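Local structure of protein similar to metal-dependent hydrolase (Staphylococcus aureus subsp. aureus Mu50, 3ESH) at residues M1-G13 against I192-M204. The protein is probably a metal-dependent hydrolase of the metallo-beta-lactamase superfamily, though its substrate is not established. Residues are numbered along the deposited sequence; the frame is centred on the assembly and turned at random.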
loop_
_atom_site.group_PDB
_atom_site.type_symbol
_atom_site.label_atom_id
_atom_site.label_comp_id
_atom_site.label_asym_id
_atom_site.label_seq_id
_atom_site.Cartn_x
_atom_site.Cartn_y
_atom_site.Cartn_z
HETATM N N MSE A 1 -7.860 -15.611 40.127
HETATM C CA MSE A 1 -8.728 -15.587 38.913
HETATM C C MSE A 1 -8.829 -16.953 38.255
HETATM O O MSE A 1 -7.840 -17.662 38.136
HETATM C CB MSE A 1 -8.171 -14.595 37.886
HETATM C CG MSE A 1 -8.885 -13.254 37.813
HETATM SE SE MSE A 1 -9.811 -13.027 36.118
HETATM C CE MSE A 1 -8.360 -13.461 34.927
ATOM N N LYS A 2 -10.030 -17.323 37.829
ATOM C CA LYS A 2 -10.208 -18.593 37.143
ATOM C C LYS A 2 -11.121 -18.460 35.923
ATOM O O LYS A 2 -12.244 -17.973 36.019
ATOM C CB LYS A 2 -10.751 -19.673 38.090
ATOM C CG LYS A 2 -12.179 -19.465 38.586
ATOM C CD LYS A 2 -12.858 -20.808 38.914
ATOM C CE LYS A 2 -12.259 -21.520 40.133
ATOM N NZ LYS A 2 -12.694 -20.938 41.440
ATOM N N ILE A 3 -10.603 -18.860 34.768
ATOM C CA ILE A 3 -11.362 -18.846 33.524
ATOM C C ILE A 3 -11.453 -20.321 33.170
ATOM O O ILE A 3 -10.483 -20.909 32.699
ATOM C CB ILE A 3 -10.627 -18.068 32.375
ATOM C CG1 ILE A 3 -10.654 -16.566 32.637
ATOM C CG2 ILE A 3 -11.303 -18.309 31.050
ATOM C CD1 ILE A 3 -9.735 -16.126 33.721
ATOM N N GLY A 4 -12.607 -20.926 33.421
ATOM C CA GLY A 4 -12.762 -22.340 33.128
ATOM C C GLY A 4 -11.693 -23.136 33.855
ATOM O O GLY A 4 -11.541 -23.007 35.073
ATOM N N ASP A 5 -10.934 -23.942 33.114
ATOM C CA ASP A 5 -9.876 -24.750 33.716
ATOM C C ASP A 5 -8.593 -23.953 33.868
ATOM O O ASP A 5 -7.635 -24.424 34.487
ATOM C CB ASP A 5 -9.576 -25.989 32.863
ATOM C CG ASP A 5 -10.789 -26.889 32.684
ATOM O OD1 ASP A 5 -11.532 -27.102 33.668
ATOM O OD2 ASP A 5 -10.992 -27.394 31.556
ATOM N N ILE A 6 -8.571 -22.748 33.304
ATOM C CA ILE A 6 -7.377 -21.914 33.362
ATOM C C ILE A 6 -7.297 -21.001 34.580
ATOM O O ILE A 6 -8.266 -20.326 34.940
ATOM C CB ILE A 6 -7.243 -21.051 32.077
ATOM C CG1 ILE A 6 -7.238 -21.962 30.839
ATOM C CG2 ILE A 6 -5.972 -20.220 32.137
ATOM C CD1 ILE A 6 -7.075 -21.238 29.518
ATOM N N SER A 7 -6.130 -20.986 35.215
ATOM C CA SER A 7 -5.910 -20.134 36.369
ATOM C C SER A 7 -5.102 -18.898 35.919
ATOM O O SER A 7 -4.096 -19.020 35.223
ATOM C CB SER A 7 -5.168 -20.921 37.446
ATOM O OG SER A 7 -5.133 -20.202 38.662
ATOM N N ILE A 8 -5.552 -17.711 36.312
ATOM C CA ILE A 8 -4.880 -16.476 35.919
ATOM C C ILE A 8 -4.468 -15.646 37.133
ATOM O O ILE A 8 -5.273 -15.437 38.028
ATOM C CB ILE A 8 -5.804 -15.602 35.037
ATOM C CG1 ILE A 8 -6.176 -16.343 33.747
ATOM C CG2 ILE A 8 -5.118 -14.295 34.712
ATOM C CD1 ILE A 8 -5.018 -16.561 32.804
ATOM N N HIS A 9 -3.221 -15.178 37.155
ATOM C CA HIS A 9 -2.714 -14.353 38.250
ATOM C C HIS A 9 -1.749 -13.301 37.739
ATOM O O HIS A 9 -1.317 -13.349 36.592
ATOM C CB HIS A 9 -1.978 -15.194 39.291
ATOM C CG HIS A 9 -2.823 -16.251 39.925
ATOM N ND1 HIS A 9 -2.820 -17.561 39.501
ATOM C CD2 HIS A 9 -3.729 -16.179 40.927
ATOM C CE1 HIS A 9 -3.689 -18.254 40.215
ATOM N NE2 HIS A 9 -4.255 -17.440 41.087
ATOM N N TYR A 10 -1.405 -12.350 38.596
ATOM C CA TYR A 10 -0.461 -11.314 38.219
ATOM C C TYR A 10 0.824 -11.441 39.045
ATOM O O TYR A 10 0.808 -11.982 40.153
ATOM C CB TYR A 10 -1.096 -9.920 38.372
ATOM C CG TYR A 10 -1.533 -9.544 39.767
ATOM C CD1 TYR A 10 -0.597 -9.251 40.761
ATOM C CD2 TYR A 10 -2.885 -9.458 40.092
ATOM C CE1 TYR A 10 -1.001 -8.878 42.046
ATOM C CE2 TYR A 10 -3.301 -9.086 41.370
ATOM C CZ TYR A 10 -2.357 -8.796 42.345
ATOM O OH TYR A 10 -2.772 -8.427 43.612
ATOM N N LEU A 11 1.933 -10.959 38.489
ATOM C CA LEU A 11 3.226 -11.021 39.155
ATOM C C LEU A 11 3.847 -9.625 39.220
ATOM O O LEU A 11 3.843 -8.880 38.233
ATOM C CB LEU A 11 4.159 -11.950 38.390
ATOM C CG LEU A 11 3.601 -13.292 37.933
ATOM C CD1 LEU A 11 4.532 -13.908 36.887
ATOM C CD2 LEU A 11 3.424 -14.221 39.136
ATOM N N ASN A 12 4.393 -9.284 40.383
ATOM C CA ASN A 12 5.011 -7.989 40.607
ATOM C C ASN A 12 6.357 -7.882 39.885
ATOM O O ASN A 12 7.404 -8.223 40.448
ATOM C CB ASN A 12 5.222 -7.786 42.103
ATOM C CG ASN A 12 5.437 -6.345 42.468
ATOM O OD1 ASN A 12 6.240 -5.652 41.854
ATOM N ND2 ASN A 12 4.718 -5.879 43.484
ATOM N N GLY A 13 6.330 -7.404 38.647
ATOM C CA GLY A 13 7.548 -7.251 37.880
ATOM C C GLY A 13 8.122 -5.855 37.995
ATOM O O GLY A 13 8.984 -5.457 37.210
ATOM N N ILE A 192 -3.905 -10.506 23.542
ATOM C CA ILE A 192 -4.060 -11.932 23.818
ATOM C C ILE A 192 -5.410 -12.245 24.463
ATOM O O ILE A 192 -5.889 -11.504 25.323
ATOM C CB ILE A 192 -2.911 -12.418 24.743
ATOM C CG1 ILE A 192 -1.562 -12.108 24.079
ATOM C CG2 ILE A 192 -3.039 -13.898 25.012
ATOM C CD1 ILE A 192 -0.374 -12.068 25.027
ATOM N N THR A 193 -6.028 -13.339 24.039
ATOM C CA THR A 193 -7.309 -13.751 24.590
ATOM C C THR A 193 -7.182 -15.139 25.215
ATOM O O THR A 193 -6.433 -15.985 24.723
ATOM C CB THR A 193 -8.412 -13.797 23.507
ATOM O OG1 THR A 193 -7.992 -14.642 22.437
ATOM C CG2 THR A 193 -8.694 -12.408 22.964
ATOM N N ILE A 194 -7.917 -15.360 26.300
ATOM C CA ILE A 194 -7.904 -16.634 27.004
ATOM C C ILE A 194 -9.330 -17.164 27.089
ATOM O O ILE A 194 -10.237 -16.438 27.483
ATOM C CB ILE A 194 -7.358 -16.453 28.428
ATOM C CG1 ILE A 194 -6.108 -15.581 28.386
ATOM C CG2 ILE A 194 -7.012 -17.796 29.031
ATOM C CD1 ILE A 194 -5.556 -15.220 29.741
ATOM N N GLU A 195 -9.528 -18.424 26.717
ATOM C CA GLU A 195 -10.855 -19.038 26.766
ATOM C C GLU A 195 -10.801 -20.477 27.255
ATOM O O GLU A 195 -10.043 -21.276 26.736
ATOM C CB GLU A 195 -11.515 -19.001 25.389
ATOM C CG GLU A 195 -12.013 -17.627 24.961
ATOM C CD GLU A 195 -12.499 -17.593 23.506
ATOM O OE1 GLU A 195 -11.665 -17.348 22.599
ATOM O OE2 GLU A 195 -13.709 -17.821 23.271
ATOM N N SER A 196 -11.599 -20.787 28.271
ATOM C CA SER A 196 -11.689 -22.133 28.841
ATOM C C SER A 196 -13.141 -22.286 29.267
ATOM O O SER A 196 -13.695 -21.381 29.892
ATOM C CB SER A 196 -10.762 -22.278 30.050
ATOM O OG SER A 196 -10.631 -23.644 30.432
ATOM N N GLN A 197 -13.758 -23.421 28.945
ATOM C CA GLN A 197 -15.168 -23.616 29.269
ATOM C C GLN A 197 -15.889 -22.488 28.537
ATOM O O GLN A 197 -15.614 -22.231 27.365
ATOM C CB GLN A 197 -15.428 -23.476 30.774
ATOM C CG GLN A 197 -15.444 -24.772 31.548
ATOM C CD GLN A 197 -14.163 -25.556 31.400
ATOM O OE1 GLN A 197 -13.877 -26.108 30.333
ATOM N NE2 GLN A 197 -13.379 -25.610 32.468
ATOM N N GLY A 198 -16.786 -21.800 29.230
ATOM C CA GLY A 198 -17.491 -20.707 28.595
ATOM C C GLY A 198 -16.883 -19.362 28.950
ATOM O O GLY A 198 -17.253 -18.338 28.384
ATOM N N ASP A 199 -15.937 -19.369 29.881
ATOM C CA ASP A 199 -15.294 -18.141 30.332
ATOM C C ASP A 199 -14.324 -17.538 29.326
ATOM O O ASP A 199 -13.613 -18.253 28.614
ATOM C CB ASP A 199 -14.571 -18.385 31.653
ATOM C CG ASP A 199 -15.464 -19.023 32.692
ATOM O OD1 ASP A 199 -16.651 -18.652 32.750
ATOM O OD2 ASP A 199 -14.978 -19.886 33.454
ATOM N N LYS A 200 -14.291 -16.209 29.292
ATOM C CA LYS A 200 -13.434 -15.488 28.377
ATOM C C LYS A 200 -12.704 -14.341 29.065
ATOM O O LYS A 200 -13.269 -13.646 29.903
ATOM C CB LYS A 200 -14.278 -14.963 27.219
ATOM C CG LYS A 200 -15.124 -16.049 26.558
ATOM C CD LYS A 200 -16.120 -15.462 25.575
ATOM C CE LYS A 200 -17.024 -16.526 24.982
ATOM N NZ LYS A 200 -16.244 -17.550 24.233
ATOM N N ALA A 201 -11.433 -14.169 28.719
ATOM C CA ALA A 201 -10.620 -13.102 29.267
ATOM C C ALA A 201 -9.768 -12.546 28.146
ATOM O O ALA A 201 -9.466 -13.252 27.180
ATOM C CB ALA A 201 -9.738 -13.624 30.374
ATOM N N VAL A 202 -9.387 -11.280 28.266
ATOM C CA VAL A 202 -8.558 -10.662 27.254
ATOM C C VAL A 202 -7.649 -9.598 27.839
ATOM O O VAL A 202 -8.010 -8.899 28.781
ATOM C CB VAL A 202 -9.414 -10.025 26.137
ATOM C CG1 VAL A 202 -10.235 -8.877 26.698
ATOM C CG2 VAL A 202 -8.520 -9.556 24.996
ATOM N N HIS A 203 -6.449 -9.506 27.283
ATOM C CA HIS A 203 -5.483 -8.510 27.693
ATOM C C HIS A 203 -5.144 -7.761 26.418
ATOM O O HIS A 203 -4.495 -8.307 25.532
ATOM C CB HIS A 203 -4.219 -9.149 28.263
ATOM C CG HIS A 203 -3.135 -8.159 28.551
ATOM N ND1 HIS A 203 -3.331 -7.060 29.354
ATOM C CD2 HIS A 203 -1.858 -8.086 28.108
ATOM C CE1 HIS A 203 -2.220 -6.341 29.391
ATOM N NE2 HIS A 203 -1.318 -6.942 28.644
HETATM N N MSE A 204 -5.591 -6.516 26.324
HETATM C CA MSE A 204 -5.341 -5.708 25.141
HETATM C C MSE A 204 -4.034 -4.913 25.176
HETATM O O MSE A 204 -3.862 -3.956 24.424
HETATM C CB MSE A 204 -6.545 -4.802 24.881
HETATM C CG MSE A 204 -7.642 -5.575 24.199
HETATM SE SE MSE A 204 -9.277 -4.646 24.127
HETATM C CE MSE A 204 -8.747 -3.250 22.952
#
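Two side chains of the hairpin 192-204 take hold of the backbone at the turn of the N-terminal hairpin, strands 2-3 and 6-10. The N-H of Gly-4 gives a hydrogen bond to OD2 of Asp-199 (2.6 Å), which receives it on the lone pair turned away from its other oxygen. The next N-H, that of Asp-5, reaches OG of Ser-196 at 2.7 Å. Ser-196 can do this because its hydroxyl lies anti to its own backbone N (chi1 -168°). Short polar side chains suit these places, since the two type II' turns lie close together. Gly-4, at positive phi and without a side chain, lets its CA approach Ser-196 O in a CA-H...O contact.

Below the turns the contact becomes apolar. CG1 of Ile-3 rests on the CB of Ala-201 (3.8 Å), where a small methyl lets the branched chain come close. Ile-6 lays CD1 against CG2 of Ile-194, while the other branch of Ile-194 meets Ile-8 tip to tip, CD1 to CD1 at 3.4 Å. Ile-53 and Ile-177, from strands 51-54 and 177-181, also pack against these isoleucines. Each hairpin belongs to a different mixed sheet, so the isoleucines form part of the hydrophobic interior between the two sheets of the alpha-beta/beta-alpha sandwich characteristic of the metallo-beta-lactamase fold.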